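Long-range contacts in inosine-uridine preferring nucleoside hydrolase family protein (Bacillus anthracis, PDB 2C40), which adopts an alpha/beta fold built around a mixed beta-sheet and holds a calcium ion and an alpha-D-ribofuranose in one pocket: residues Leu123-Leu128 against Val248-Phe253; Val149-Thr154 against Thr169-Ser174; Glu190-Thr195 against Pro287-Tyr292. All blocks are in the same frame, centred on the assembly; numbering follows the deposited sequence.

Interaction 1: residues Leu123-Leu128 against Val248-Phe253; sequences LFTGPL and VLTAAF. With CA (calcium ion), chain C.
The backbone of Leu123-Thr125, where strand 120-124 gives way to a loop, passes helix 246-255 with the CA atoms of Leu123 and Ala251 7.1 Å apart. The contact is narrow and apolar, made by four side chains. Leu123 forks over the helix: its CD2 presses on Thr250 CG2 at 3.5 Å, while CD1 rests on Ala251, 4.1 Å from its CB. The fork comes within reach because CG stands anti to the backbone N (chi1 -160°). Alanine suits its place, since a single methyl lets the leucine settle close to the helix backbone. Thr250 offers a methyl to the strand, and its hydroxyl is used within its own helix, hydrogen-bonded to Trp246 O. The same CG2 also meets Thr125 CG2, 4.2 Å away, the two side chains sliding past each other in opposite directions. The carbonyl of Thr125 serves a different purpose: its O binds the calcium ion at 2.5 Å, alongside a water and Asp9, Asp14 and Asp247. Strand 120-124 lies between strands 2-8 and 145-151. Leu123 also packs on Phe6 of strand 2-8 and on Leu21 of helix 12-21, while Thr250 reaches Val149 and Met151 of strand 145-151.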
ATOM      1  N   LEU A 123     -16.407  -1.122  22.055  1.00 42.66           N
ATOM      2  CA  LEU A 123     -15.250  -0.493  21.520  1.00 42.76           C
ATOM      3  C   LEU A 123     -15.578  -0.186  20.049  1.00 42.78           C
ATOM      4  O   LEU A 123     -15.760  -1.109  19.252  1.00 42.65           O
ATOM      5  CB  LEU A 123     -14.097  -1.488  21.583  1.00 44.09           C
ATOM      6  CG  LEU A 123     -12.653  -1.008  21.509  1.00 43.65           C
ATOM      7  CD1 LEU A 123     -11.819  -2.047  20.828  1.00 44.90           C
ATOM      8  CD2 LEU A 123     -12.450   0.338  20.910  1.00 44.76           C
ATOM      9  N   PHE A 124     -15.685   1.105  19.718  1.00 41.89           N
ATOM     10  CA  PHE A 124     -15.971   1.547  18.371  1.00 41.12           C
ATOM     11  C   PHE A 124     -14.797   2.420  17.892  1.00 42.19           C
ATOM     12  O   PHE A 124     -14.479   3.489  18.486  1.00 40.64           O
ATOM     13  CB  PHE A 124     -17.278   2.321  18.307  1.00 40.43           C
ATOM     14  CG  PHE A 124     -18.514   1.455  18.280  1.00 38.42           C
ATOM     15  CD1 PHE A 124     -18.759   0.521  19.266  1.00 39.94           C
ATOM     16  CD2 PHE A 124     -19.426   1.541  17.245  1.00 40.76           C
ATOM     17  CE1 PHE A 124     -19.905  -0.307  19.248  1.00 37.26           C
ATOM     18  CE2 PHE A 124     -20.578   0.732  17.234  1.00 36.40           C
ATOM     19  CZ  PHE A 124     -20.780  -0.204  18.243  1.00 37.02           C
ATOM     20  N   THR A 125     -14.190   1.971  16.779  1.00 42.46           N
ATOM     21  CA  THR A 125     -13.111   2.661  16.173  1.00 42.24           C
ATOM     22  C   THR A 125     -13.430   3.241  14.776  1.00 42.71           C
ATOM     23  O   THR A 125     -12.569   3.880  14.193  1.00 42.31           O
ATOM     24  CB  THR A 125     -11.805   1.826  16.161  1.00 42.44           C
ATOM     25  OG1 THR A 125     -11.940   0.615  15.393  1.00 41.17           O
ATOM     26  CG2 THR A 125     -11.387   1.508  17.564  1.00 42.94           C
ATOM     27  N   GLY A 126     -14.666   3.088  14.316  1.00 42.20           N
ATOM     28  CA  GLY A 126     -15.238   3.845  13.227  1.00 41.81           C
ATOM     29  C   GLY A 126     -16.397   4.718  13.749  1.00 42.01           C
ATOM     30  O   GLY A 126     -16.524   4.941  14.953  1.00 42.05           O
ATOM     31  N   PRO A 127     -17.256   5.225  12.838  1.00 41.94           N
ATOM     32  CA  PRO A 127     -18.490   5.944  13.165  1.00 41.88           C
ATOM     33  C   PRO A 127     -19.428   5.179  14.106  1.00 41.93           C
ATOM     34  O   PRO A 127     -19.276   3.964  14.245  1.00 41.83           O
ATOM     35  CB  PRO A 127     -19.142   6.059  11.793  1.00 42.84           C
ATOM     36  CG  PRO A 127     -18.007   6.119  10.844  1.00 41.70           C
ATOM     37  CD  PRO A 127     -17.081   5.106  11.389  1.00 41.37           C
ATOM     38  N   LEU A 128     -20.427   5.859  14.673  1.00 41.81           N
ATOM     39  CA  LEU A 128     -21.287   5.262  15.686  1.00 41.79           C
ATOM     40  C   LEU A 128     -22.601   4.705  15.172  1.00 41.82           C
ATOM     41  O   LEU A 128     -23.408   4.280  15.960  1.00 42.72           O
ATOM     42  CB  LEU A 128     -21.576   6.283  16.783  1.00 42.00           C
ATOM     43  CG  LEU A 128     -20.435   6.516  17.776  1.00 41.15           C
ATOM     44  CD1 LEU A 128     -20.797   7.748  18.595  1.00 41.04           C
ATOM     45  CD2 LEU A 128     -20.226   5.290  18.662  1.00 41.77           C
ATOM     46  N   VAL A 248      -5.713   2.253  17.591  1.00 42.83           N
ATOM     47  CA  VAL A 248      -4.885   1.327  18.327  1.00 42.79           C
ATOM     48  C   VAL A 248      -4.827   1.789  19.794  1.00 42.68           C
ATOM     49  O   VAL A 248      -4.839   0.953  20.693  1.00 42.72           O
ATOM     50  CB  VAL A 248      -3.466   1.191  17.711  1.00 42.63           C
ATOM     51  CG1 VAL A 248      -2.585   0.349  18.566  1.00 44.29           C
ATOM     52  CG2 VAL A 248      -3.530   0.543  16.331  1.00 43.87           C
ATOM     53  N   LEU A 249      -4.763   3.098  20.009  1.00 42.27           N
ATOM     54  CA  LEU A 249      -4.721   3.668  21.321  1.00 43.11           C
ATOM     55  C   LEU A 249      -6.059   3.474  22.035  1.00 43.29           C
ATOM     56  O   LEU A 249      -6.098   3.247  23.239  1.00 43.20           O
ATOM     57  CB  LEU A 249      -4.427   5.144  21.245  1.00 43.03           C
ATOM     58  CG  LEU A 249      -4.236   5.967  22.522  1.00 45.78           C
ATOM     59  CD1 LEU A 249      -5.477   6.725  22.823  1.00 46.94           C
ATOM     60  CD2 LEU A 249      -3.747   5.155  23.745  1.00 47.32           C
ATOM     61  N   THR A 250      -7.144   3.628  21.286  1.00 42.50           N
ATOM     62  CA  THR A 250      -8.499   3.369  21.779  1.00 42.75           C
ATOM     63  C   THR A 250      -8.627   1.940  22.284  1.00 42.29           C
ATOM     64  O   THR A 250      -9.126   1.723  23.394  1.00 41.26           O
ATOM     65  CB  THR A 250      -9.556   3.633  20.676  1.00 42.80           C
ATOM     66  OG1 THR A 250      -9.386   4.964  20.144  1.00 43.05           O
ATOM     67  CG2 THR A 250     -10.951   3.495  21.208  1.00 42.61           C
ATOM     68  N   ALA A 251      -8.150   0.995  21.479  1.00 42.25           N
ATOM     69  CA  ALA A 251      -8.173  -0.440  21.802  1.00 42.86           C
ATOM     70  C   ALA A 251      -7.248  -0.784  22.962  1.00 43.23           C
ATOM     71  O   ALA A 251      -7.588  -1.627  23.792  1.00 43.42           O
ATOM     72  CB  ALA A 251      -7.793  -1.246  20.577  1.00 43.82           C
ATOM     73  N   ALA A 252      -6.093  -0.102  23.042  1.00 43.00           N
ATOM     74  CA  ALA A 252      -5.135  -0.326  24.115  1.00 42.78           C
ATOM     75  C   ALA A 252      -5.652   0.219  25.465  1.00 42.95           C
ATOM     76  O   ALA A 252      -5.342  -0.325  26.523  1.00 42.45           O
ATOM     77  CB  ALA A 252      -3.829   0.301  23.779  1.00 43.46           C
ATOM     78  N   PHE A 253      -6.425   1.294  25.408  1.00 42.56           N
ATOM     79  CA  PHE A 253      -7.042   1.894  26.585  1.00 42.84           C
ATOM     80  C   PHE A 253      -8.086   0.930  27.204  1.00 43.04           C
ATOM     81  O   PHE A 253      -8.273   0.902  28.414  1.00 41.99           O
ATOM     82  CB  PHE A 253      -7.739   3.216  26.232  1.00 42.05           C
ATOM     83  CG  PHE A 253      -8.340   3.921  27.408  1.00 42.94           C
ATOM     84  CD1 PHE A 253      -7.545   4.572  28.318  1.00 42.09           C
ATOM     85  CD2 PHE A 253      -9.714   3.920  27.625  1.00 44.71           C
ATOM     86  CE1 PHE A 253      -8.116   5.220  29.422  1.00 42.06           C
ATOM     87  CE2 PHE A 253     -10.256   4.546  28.729  1.00 42.25           C
ATOM     88  CZ  PHE A 253      -9.463   5.210  29.600  1.00 41.33           C
TER
HETATM   89 CA    CA C1311     -11.196   3.639  12.096  1.00 31.23          CA
HETATM   90  O   HOH W   1     -12.470   5.487  11.062  1.00 26.66           O

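Interaction 2: residues Val149-Thr154 against Thr169-Ser174. With RIB (alpha-D-ribofuranose), chain D.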
ATOM      1  N   VAL A 149     -16.173   2.844  24.691  1.00 40.69           N
ATOM      2  CA  VAL A 149     -14.922   3.495  24.359  1.00 40.56           C
ATOM      3  C   VAL A 149     -14.920   3.745  22.869  1.00 40.35           C
ATOM      4  O   VAL A 149     -15.054   2.846  22.083  1.00 41.31           O
ATOM      5  CB  VAL A 149     -13.687   2.674  24.800  1.00 40.47           C
ATOM      6  CG1 VAL A 149     -12.391   3.497  24.637  1.00 39.66           C
ATOM      7  CG2 VAL A 149     -13.864   2.252  26.275  1.00 40.30           C
ATOM      8  N   TRP A 150     -14.784   5.010  22.503  1.00 40.58           N
ATOM      9  CA  TRP A 150     -14.908   5.450  21.133  1.00 40.26           C
ATOM     10  C   TRP A 150     -13.769   6.386  20.737  1.00 40.06           C
ATOM     11  O   TRP A 150     -13.415   7.332  21.453  1.00 38.85           O
ATOM     12  CB  TRP A 150     -16.273   6.133  20.933  1.00 40.79           C
ATOM     13  CG  TRP A 150     -16.578   6.593  19.523  1.00 40.03           C
ATOM     14  CD1 TRP A 150     -16.457   5.865  18.349  1.00 39.75           C
ATOM     15  CD2 TRP A 150     -17.036   7.883  19.150  1.00 40.66           C
ATOM     16  NE1 TRP A 150     -16.808   6.636  17.286  1.00 40.15           N
ATOM     17  CE2 TRP A 150     -17.177   7.881  17.738  1.00 38.92           C
ATOM     18  CE3 TRP A 150     -17.342   9.048  19.870  1.00 39.49           C
ATOM     19  CZ2 TRP A 150     -17.617   8.997  17.023  1.00 40.20           C
ATOM     20  CZ3 TRP A 150     -17.772  10.172  19.163  1.00 40.69           C
ATOM     21  CH2 TRP A 150     -17.886  10.138  17.742  1.00 41.06           C
ATOM     22  N   MET A 151     -13.230   6.097  19.553  1.00 40.87           N
ATOM     23  CA  MET A 151     -12.395   7.008  18.825  1.00 40.21           C
ATOM     24  C   MET A 151     -13.281   7.975  18.056  1.00 40.23           C
ATOM     25  O   MET A 151     -13.912   7.645  17.045  1.00 41.57           O
ATOM     26  CB  MET A 151     -11.468   6.247  17.863  1.00 40.33           C
ATOM     27  CG  MET A 151     -10.249   7.120  17.366  1.00 42.01           C
ATOM     28  SD  MET A 151     -10.614   8.440  16.161  1.00 43.69           S
ATOM     29  CE  MET A 151      -9.873   9.834  16.948  1.00 43.26           C
ATOM     30  N   GLY A 152     -13.325   9.197  18.519  1.00 40.75           N
ATOM     31  CA  GLY A 152     -14.101  10.231  17.840  1.00 40.96           C
ATOM     32  C   GLY A 152     -13.903  11.581  18.500  1.00 41.50           C
ATOM     33  O   GLY A 152     -13.420  11.691  19.647  1.00 40.51           O
ATOM     34  N   GLY A 153     -14.223  12.614  17.730  1.00 41.91           N
ATOM     35  CA  GLY A 153     -14.329  13.978  18.231  1.00 41.84           C
ATOM     36  C   GLY A 153     -13.004  14.685  18.328  1.00 42.25           C
ATOM     37  O   GLY A 153     -11.955  14.069  18.159  1.00 41.21           O
ATOM     38  N   THR A 154     -13.103  15.990  18.573  1.00 42.56           N
ATOM     39  CA  THR A 154     -11.981  16.845  18.939  1.00 42.94           C
ATOM     40  C   THR A 154     -12.504  18.139  19.593  1.00 43.38           C
ATOM     41  O   THR A 154     -13.627  18.622  19.295  1.00 43.83           O
ATOM     42  CB  THR A 154     -11.050  17.153  17.696  1.00 43.08           C
ATOM     43  OG1 THR A 154      -9.879  17.856  18.095  1.00 40.40           O
ATOM     44  CG2 THR A 154     -11.775  17.962  16.585  1.00 43.82           C
ATOM     45  N   THR A 169     -14.101  21.834  11.523  1.00 41.13           N
ATOM     46  CA  THR A 169     -14.050  21.785  12.981  1.00 40.22           C
ATOM     47  C   THR A 169     -14.362  20.402  13.557  1.00 40.59           C
ATOM     48  O   THR A 169     -14.257  20.204  14.756  1.00 40.44           O
ATOM     49  CB  THR A 169     -15.043  22.849  13.553  1.00 40.52           C
ATOM     50  OG1 THR A 169     -16.346  22.653  13.008  1.00 39.95           O
ATOM     51  CG2 THR A 169     -14.623  24.255  13.180  1.00 39.28           C
ATOM     52  N   ALA A 170     -14.747  19.443  12.712  1.00 40.71           N
ATOM     53  CA  ALA A 170     -15.126  18.097  13.152  1.00 40.81           C
ATOM     54  C   ALA A 170     -14.015  17.075  12.892  1.00 41.47           C
ATOM     55  O   ALA A 170     -13.096  17.287  12.063  1.00 41.74           O
ATOM     56  CB  ALA A 170     -16.383  17.622  12.444  1.00 41.19           C
ATOM     57  N   GLU A 171     -14.151  15.960  13.584  1.00 40.70           N
ATOM     58  CA  GLU A 171     -13.318  14.790  13.401  1.00 41.16           C
ATOM     59  C   GLU A 171     -14.131  13.800  12.549  1.00 41.23           C
ATOM     60  O   GLU A 171     -15.366  13.831  12.562  1.00 41.00           O
ATOM     61  CB  GLU A 171     -12.947  14.270  14.778  1.00 41.00           C
ATOM     62  CG  GLU A 171     -12.315  12.945  14.830  1.00 42.23           C
ATOM     63  CD  GLU A 171     -13.297  11.811  14.674  1.00 42.64           C
ATOM     64  OE1 GLU A 171     -12.811  10.827  14.107  1.00 42.77           O
ATOM     65  OE2 GLU A 171     -14.522  11.911  15.072  1.00 42.13           O
ATOM     66  N   TRP A 172     -13.438  12.954  11.769  1.00 41.35           N
ATOM     67  CA  TRP A 172     -14.067  12.086  10.761  1.00 40.30           C
ATOM     68  C   TRP A 172     -15.097  11.062  11.231  1.00 41.02           C
ATOM     69  O   TRP A 172     -16.125  10.864  10.563  1.00 40.61           O
ATOM     70  CB  TRP A 172     -12.977  11.374   9.884  1.00 40.45           C
ATOM     71  CG  TRP A 172     -12.797  12.049   8.554  1.00 40.23           C
ATOM     72  CD1 TRP A 172     -11.741  12.810   8.146  1.00 40.55           C
ATOM     73  CD2 TRP A 172     -13.754  12.091   7.501  1.00 37.53           C
ATOM     74  NE1 TRP A 172     -11.960  13.282   6.881  1.00 39.71           N
ATOM     75  CE2 TRP A 172     -13.198  12.862   6.466  1.00 41.46           C
ATOM     76  CE3 TRP A 172     -15.017  11.505   7.312  1.00 41.45           C
ATOM     77  CZ2 TRP A 172     -13.883  13.103   5.277  1.00 40.60           C
ATOM     78  CZ3 TRP A 172     -15.684  11.725   6.140  1.00 38.84           C
ATOM     79  CH2 TRP A 172     -15.120  12.520   5.131  1.00 39.89           C
ATOM     80  N   ASN A 173     -14.809  10.308  12.292  1.00 41.36           N
ATOM     81  CA  ASN A 173     -15.797   9.331  12.778  1.00 41.15           C
ATOM     82  C   ASN A 173     -17.130   9.990  13.176  1.00 41.30           C
ATOM     83  O   ASN A 173     -18.197   9.409  12.948  1.00 40.85           O
ATOM     84  CB  ASN A 173     -15.232   8.448  13.907  1.00 41.43           C
ATOM     85  CG  ASN A 173     -14.176   7.440  13.402  1.00 41.93           C
ATOM     86  OD1 ASN A 173     -14.108   7.139  12.205  1.00 44.57           O
ATOM     87  ND2 ASN A 173     -13.395   6.879  14.325  1.00 40.77           N
ATOM     88  N   SER A 174     -17.067  11.189  13.763  0.50 41.50           N
ATOM     89  CA  SER A 174     -18.265  11.975  14.058  0.50 41.88           C
ATOM     90  C   SER A 174     -18.898  12.521  12.786  0.50 41.19           C
ATOM     91  O   SER A 174     -20.096  12.383  12.580  0.50 41.74           O
ATOM     92  CB  SER A 174     -17.967  13.161  14.977  0.50 41.40           C
ATOM     93  OG  SER A 174     -17.123  12.781  16.041  0.50 45.73           O
TER
HETATM   94  O5  RIB D1312     -10.712  10.452  12.304  1.00 44.29           O
HETATM   95  C5  RIB D1312      -9.781   9.371  12.593  1.00 48.59           C
HETATM   96  C4  RIB D1312     -10.364   8.081  12.012  1.00 50.48           C
HETATM   97  O4  RIB D1312     -10.363   8.236  10.577  1.00 52.51           O
HETATM   98  C3  RIB D1312      -9.678   6.741  12.349  1.00 50.30           C
HETATM   99  O3  RIB D1312     -10.561   5.978  13.235  1.00 42.52           O
HETATM  100  C2  RIB D1312      -9.297   6.075  10.953  1.00 51.77           C
HETATM  101  O2  RIB D1312      -9.582   4.642  10.601  1.00 45.22           O
HETATM  102  C1  RIB D1312      -9.944   7.019   9.909  1.00 51.66           C
HETATM  103  O   HOH W   2     -15.013  18.640  16.873  1.00 34.21           O
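Thr169 meets Thr154 partly through water, which donates to Thr169 O at 2.7 Å and to Thr154 O at 2.8 Å, while Thr154 CG2 packs against the Thr169 carbonyl. The chain continues through Ala170 to Glu171, the N-cap of helix 172-176. CB and CG of Glu171 rest against the backbone of Gly153, and a bend at chi2 (-78°) turns CD in against Gly152 and Gly153. Its buried carboxylate is well supplied with donors. OE2 accepts from Gly153 N at 2.8 Å, from above the carboxylate plane, and from Ser174 N; a further bond from Ser174 OG belongs to one of two modelled conformers of that serine and is less certain. OE1 takes Asn173 N at 2.7 Å. The same oxygen receives O5 of the ribofuranose at 2.8 Å, so one side chain caps the helix and grips the ligand. Trp172 brings its CB near that O5 and stacks its indole on Phe73. Asn173 sends ND2 to Met151 O, 2.9 Å away and nearly straight (172°), the donor standing above the carbonyl plane. ND2 also reaches ribofuranose O3 at 3.2 Å, through a more bent bond, and is hydrogen-bonded to Thr125 O as well. Asn173 CB lies 4.0 Å from Trp150 CZ2. Ser174 adjoins the same indole. Glycine suits position 152 because Trp150 lies over its CA, and Gly153 has a positive phi (82°). The contact thus joins the C-terminal end of strand 145-151, between strands 120-124 and 191-194, to the start of helix 172-176, with Val181 of helix 178-186 touching both Trp150 and Ser174.

Interaction 3: residues Glu190-Thr195 against Pro287-Tyr292; sequences EIDLIT and PVHVVY
Val288 wedges into the hollow between Ile191 and Leu193, two residues that project from the same face of the neighbouring parallel strand. One methyl, CG1, meets Leu193 CG at 3.6 Å; the other, CG2, faces Ile191 CB at 4.0 Å. Val290 repeats the fit one notch further on, lodged between Leu193 and Thr195, with its CG1 3.8 Å from Thr195 CG2. Beta-branched residues suit these places, since each has two prongs to divide between two neighbours. On the other face Ile194 and Val291 lie side by side pointing the same way, Ile194 CD1 against Val291 CG2 at 3.8 Å, and helix 246-255 packs over both. Beneath the side chains the strand axes come within 4.6 Å at an angle of 36°, a marked twist between parallel neighbours. His289 N donates to Ile191 O, Leu193 N to His289 O and Val291 N to Leu193 O, so that His289 is bonded to the residues on both sides of Asp192, as parallel pairing requires. The His289 ring sits by Glu190 and Asp192: OD1 of Asp192 approaches His289 CB at 3.4 Å. Glu190, bent at chi2, curls round to the edge of the ring, and His289 NE2 donates to its OE1 at 2.8 Å, in the ring plane and almost straight (174°). Water 3 ties that OE1 to Ile191 N and Pro287 O. With His289 ND1 also bonded to Thr264 OG1, both ring nitrogens are engaged, which fixes the ring rotation; the carboxylates of Glu190 and Asp192 could stabilise a positive charge on the ring, although the geometry does not show whether it carries one.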
ATOM      1  N   GLU A 190     -22.087   5.345  29.957  1.00 43.03           N
ATOM      2  CA  GLU A 190     -20.768   5.992  30.158  1.00 43.53           C
ATOM      3  C   GLU A 190     -19.878   5.939  28.862  1.00 42.76           C
ATOM      4  O   GLU A 190     -19.792   4.904  28.182  1.00 42.05           O
ATOM      5  CB  GLU A 190     -20.011   5.386  31.365  1.00 43.67           C
ATOM      6  CG  GLU A 190     -20.557   5.733  32.814  1.00 47.75           C
ATOM      7  CD  GLU A 190     -20.855   7.246  33.038  1.00 53.00           C
ATOM      8  OE1 GLU A 190     -19.919   8.081  32.951  1.00 53.04           O
ATOM      9  OE2 GLU A 190     -22.047   7.606  33.267  1.00 56.78           O
ATOM     10  N   ILE A 191     -19.239   7.065  28.547  1.00 42.82           N
ATOM     11  CA  ILE A 191     -18.437   7.230  27.320  1.00 43.28           C
ATOM     12  C   ILE A 191     -17.019   7.701  27.634  1.00 43.78           C
ATOM     13  O   ILE A 191     -16.806   8.773  28.222  1.00 43.41           O
ATOM     14  CB  ILE A 191     -19.070   8.259  26.322  1.00 43.80           C
ATOM     15  CG1 ILE A 191     -20.538   7.909  26.029  1.00 42.89           C
ATOM     16  CG2 ILE A 191     -18.309   8.315  25.019  1.00 43.95           C
ATOM     17  CD1 ILE A 191     -21.147   8.746  25.031  1.00 42.16           C
ATOM     18  N   ASP A 192     -16.061   6.839  27.280  1.00 43.75           N
ATOM     19  CA  ASP A 192     -14.680   7.191  27.191  1.00 43.59           C
ATOM     20  C   ASP A 192     -14.381   7.570  25.719  1.00 43.77           C
ATOM     21  O   ASP A 192     -14.677   6.802  24.786  1.00 43.79           O
ATOM     22  CB  ASP A 192     -13.784   6.031  27.656  1.00 43.79           C
ATOM     23  CG  ASP A 192     -14.075   5.565  29.120  1.00 44.83           C
ATOM     24  OD1 ASP A 192     -14.499   6.359  29.987  1.00 43.25           O
ATOM     25  OD2 ASP A 192     -13.846   4.365  29.383  1.00 46.37           O
ATOM     26  N   LEU A 193     -13.790   8.753  25.546  1.00 43.72           N
ATOM     27  CA  LEU A 193     -13.453   9.347  24.230  1.00 43.81           C
ATOM     28  C   LEU A 193     -11.956   9.389  24.019  1.00 42.78           C
ATOM     29  O   LEU A 193     -11.246  10.026  24.805  1.00 41.89           O
ATOM     30  CB  LEU A 193     -13.834  10.825  24.130  1.00 43.94           C
ATOM     31  CG  LEU A 193     -15.034  11.301  23.354  1.00 46.82           C
ATOM     32  CD1 LEU A 193     -14.914  12.790  23.061  1.00 47.41           C
ATOM     33  CD2 LEU A 193     -15.243  10.489  22.080  1.00 45.68           C
ATOM     34  N   ILE A 194     -11.498   8.737  22.951  1.00 41.63           N
ATOM     35  CA  ILE A 194     -10.161   9.022  22.394  1.00 42.10           C
ATOM     36  C   ILE A 194     -10.353  10.040  21.228  1.00 41.80           C
ATOM     37  O   ILE A 194     -10.806   9.698  20.125  1.00 41.63           O
ATOM     38  CB  ILE A 194      -9.406   7.735  21.990  1.00 41.27           C
ATOM     39  CG1 ILE A 194      -9.016   6.937  23.226  1.00 40.86           C
ATOM     40  CG2 ILE A 194      -8.144   8.045  21.198  1.00 43.05           C
ATOM     41  CD1 ILE A 194     -10.158   6.222  23.931  1.00 37.18           C
ATOM     42  N   THR A 195     -10.078  11.300  21.533  1.00 42.27           N
ATOM     43  CA  THR A 195     -10.168  12.401  20.575  1.00 42.06           C
ATOM     44  C   THR A 195      -8.923  12.463  19.688  1.00 43.36           C
ATOM     45  O   THR A 195      -7.898  11.842  20.005  1.00 44.28           O
ATOM     46  CB  THR A 195     -10.328  13.729  21.305  1.00 41.00           C
ATOM     47  OG1 THR A 195      -9.112  14.028  22.043  1.00 43.24           O
ATOM     48  CG2 THR A 195     -11.572  13.692  22.248  1.00 38.14           C
ATOM     49  N   PRO A 287     -21.728  14.228  30.192  1.00 43.66           N
ATOM     50  CA  PRO A 287     -20.382  13.822  30.582  1.00 43.51           C
ATOM     51  C   PRO A 287     -19.697  12.799  29.662  1.00 43.95           C
ATOM     52  O   PRO A 287     -20.267  11.760  29.273  1.00 42.97           O
ATOM     53  CB  PRO A 287     -20.583  13.288  32.002  1.00 44.13           C
ATOM     54  CG  PRO A 287     -22.024  12.872  32.036  1.00 43.88           C
ATOM     55  CD  PRO A 287     -22.724  13.872  31.232  1.00 43.84           C
ATOM     56  N   VAL A 288     -18.456  13.135  29.351  1.00 43.64           N
ATOM     57  CA  VAL A 288     -17.612  12.359  28.498  1.00 44.43           C
ATOM     58  C   VAL A 288     -16.231  12.384  29.152  1.00 43.92           C
ATOM     59  O   VAL A 288     -15.770  13.412  29.621  1.00 43.64           O
ATOM     60  CB  VAL A 288     -17.695  12.920  27.028  1.00 44.85           C
ATOM     61  CG1 VAL A 288     -16.500  12.777  26.320  1.00 45.17           C
ATOM     62  CG2 VAL A 288     -18.814  12.213  26.251  1.00 46.78           C
ATOM     63  N   HIS A 289     -15.593  11.221  29.183  1.00 43.84           N
ATOM     64  CA  HIS A 289     -14.289  11.005  29.810  1.00 42.98           C
ATOM     65  C   HIS A 289     -13.200  10.972  28.735  1.00 42.31           C
ATOM     66  O   HIS A 289     -12.982   9.987  28.060  1.00 41.93           O
ATOM     67  CB  HIS A 289     -14.347   9.701  30.616  1.00 43.25           C
ATOM     68  CG  HIS A 289     -15.536   9.621  31.527  1.00 44.90           C
ATOM     69  ND1 HIS A 289     -15.655  10.392  32.663  1.00 47.07           N
ATOM     70  CD2 HIS A 289     -16.674   8.893  31.447  1.00 47.08           C
ATOM     71  CE1 HIS A 289     -16.808  10.131  33.249  1.00 47.68           C
ATOM     72  NE2 HIS A 289     -17.448   9.232  32.527  1.00 46.96           N
ATOM     73  N   VAL A 290     -12.522  12.092  28.597  1.00 42.05           N
ATOM     74  CA  VAL A 290     -11.623  12.351  27.515  1.00 41.74           C
ATOM     75  C   VAL A 290     -10.192  11.928  27.862  1.00 41.25           C
ATOM     76  O   VAL A 290      -9.610  12.379  28.845  1.00 40.42           O
ATOM     77  CB  VAL A 290     -11.667  13.868  27.113  1.00 41.60           C
ATOM     78  CG1 VAL A 290     -10.698  14.145  25.964  1.00 42.22           C
ATOM     79  CG2 VAL A 290     -13.072  14.271  26.683  1.00 42.73           C
ATOM     80  N   VAL A 291      -9.618  11.074  27.027  1.00 41.01           N
ATOM     81  CA  VAL A 291      -8.306  10.541  27.311  1.00 41.18           C
ATOM     82  C   VAL A 291      -7.274  11.642  27.055  1.00 41.86           C
ATOM     83  O   VAL A 291      -7.422  12.432  26.114  1.00 42.86           O
ATOM     84  CB  VAL A 291      -8.036   9.296  26.483  1.00 40.79           C
ATOM     85  CG1 VAL A 291      -6.555   8.854  26.548  1.00 41.76           C
ATOM     86  CG2 VAL A 291      -8.959   8.182  26.953  1.00 41.14           C
ATOM     87  N   TYR A 292      -6.262  11.720  27.915  1.00 41.69           N
ATOM     88  CA  TYR A 292      -5.090  12.541  27.660  1.00 41.14           C
ATOM     89  C   TYR A 292      -3.855  11.968  28.360  1.00 41.36           C
ATOM     90  O   TYR A 292      -3.940  11.006  29.124  1.00 40.91           O
ATOM     91  CB  TYR A 292      -5.353  13.982  28.077  1.00 40.74           C
ATOM     92  CG  TYR A 292      -5.429  14.191  29.561  1.00 39.46           C
ATOM     93  CD1 TYR A 292      -6.517  13.748  30.274  1.00 39.27           C
ATOM     94  CD2 TYR A 292      -4.405  14.832  30.240  1.00 39.31           C
ATOM     95  CE1 TYR A 292      -6.602  13.942  31.671  1.00 40.59           C
ATOM     96  CE2 TYR A 292      -4.466  15.034  31.659  1.00 41.42           C
ATOM     97  CZ  TYR A 292      -5.576  14.577  32.354  1.00 39.89           C
ATOM     98  OH  TYR A 292      -5.697  14.763  33.712  1.00 41.35           O
TER
HETATM   99  O   HOH W   3     -19.947   9.444  30.319  1.00 32.66           O

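Overall arrangement
Following the chain from the N terminus, interaction 1 opens first at 123-128, which brings in one of the calcium ligands. Interaction 2 opens and closes next: 149-154 meets 169-174 after only 14 intervening residues, a short loop nested inside the long one of interaction 1. Interaction 3 then opens at 190-195, still within that long loop, which closes at 248-253; interaction 3 closes later, at 287-292, so interactions 1 and 3 cross. Strands 120-124, 145-151, 191-194 and 286-292 are consecutive in the sheet. Helix 246-255, which carries Asp247 of the calcium site, packs on this sheet and so connects the pocket with strands 191-194 and 286-292.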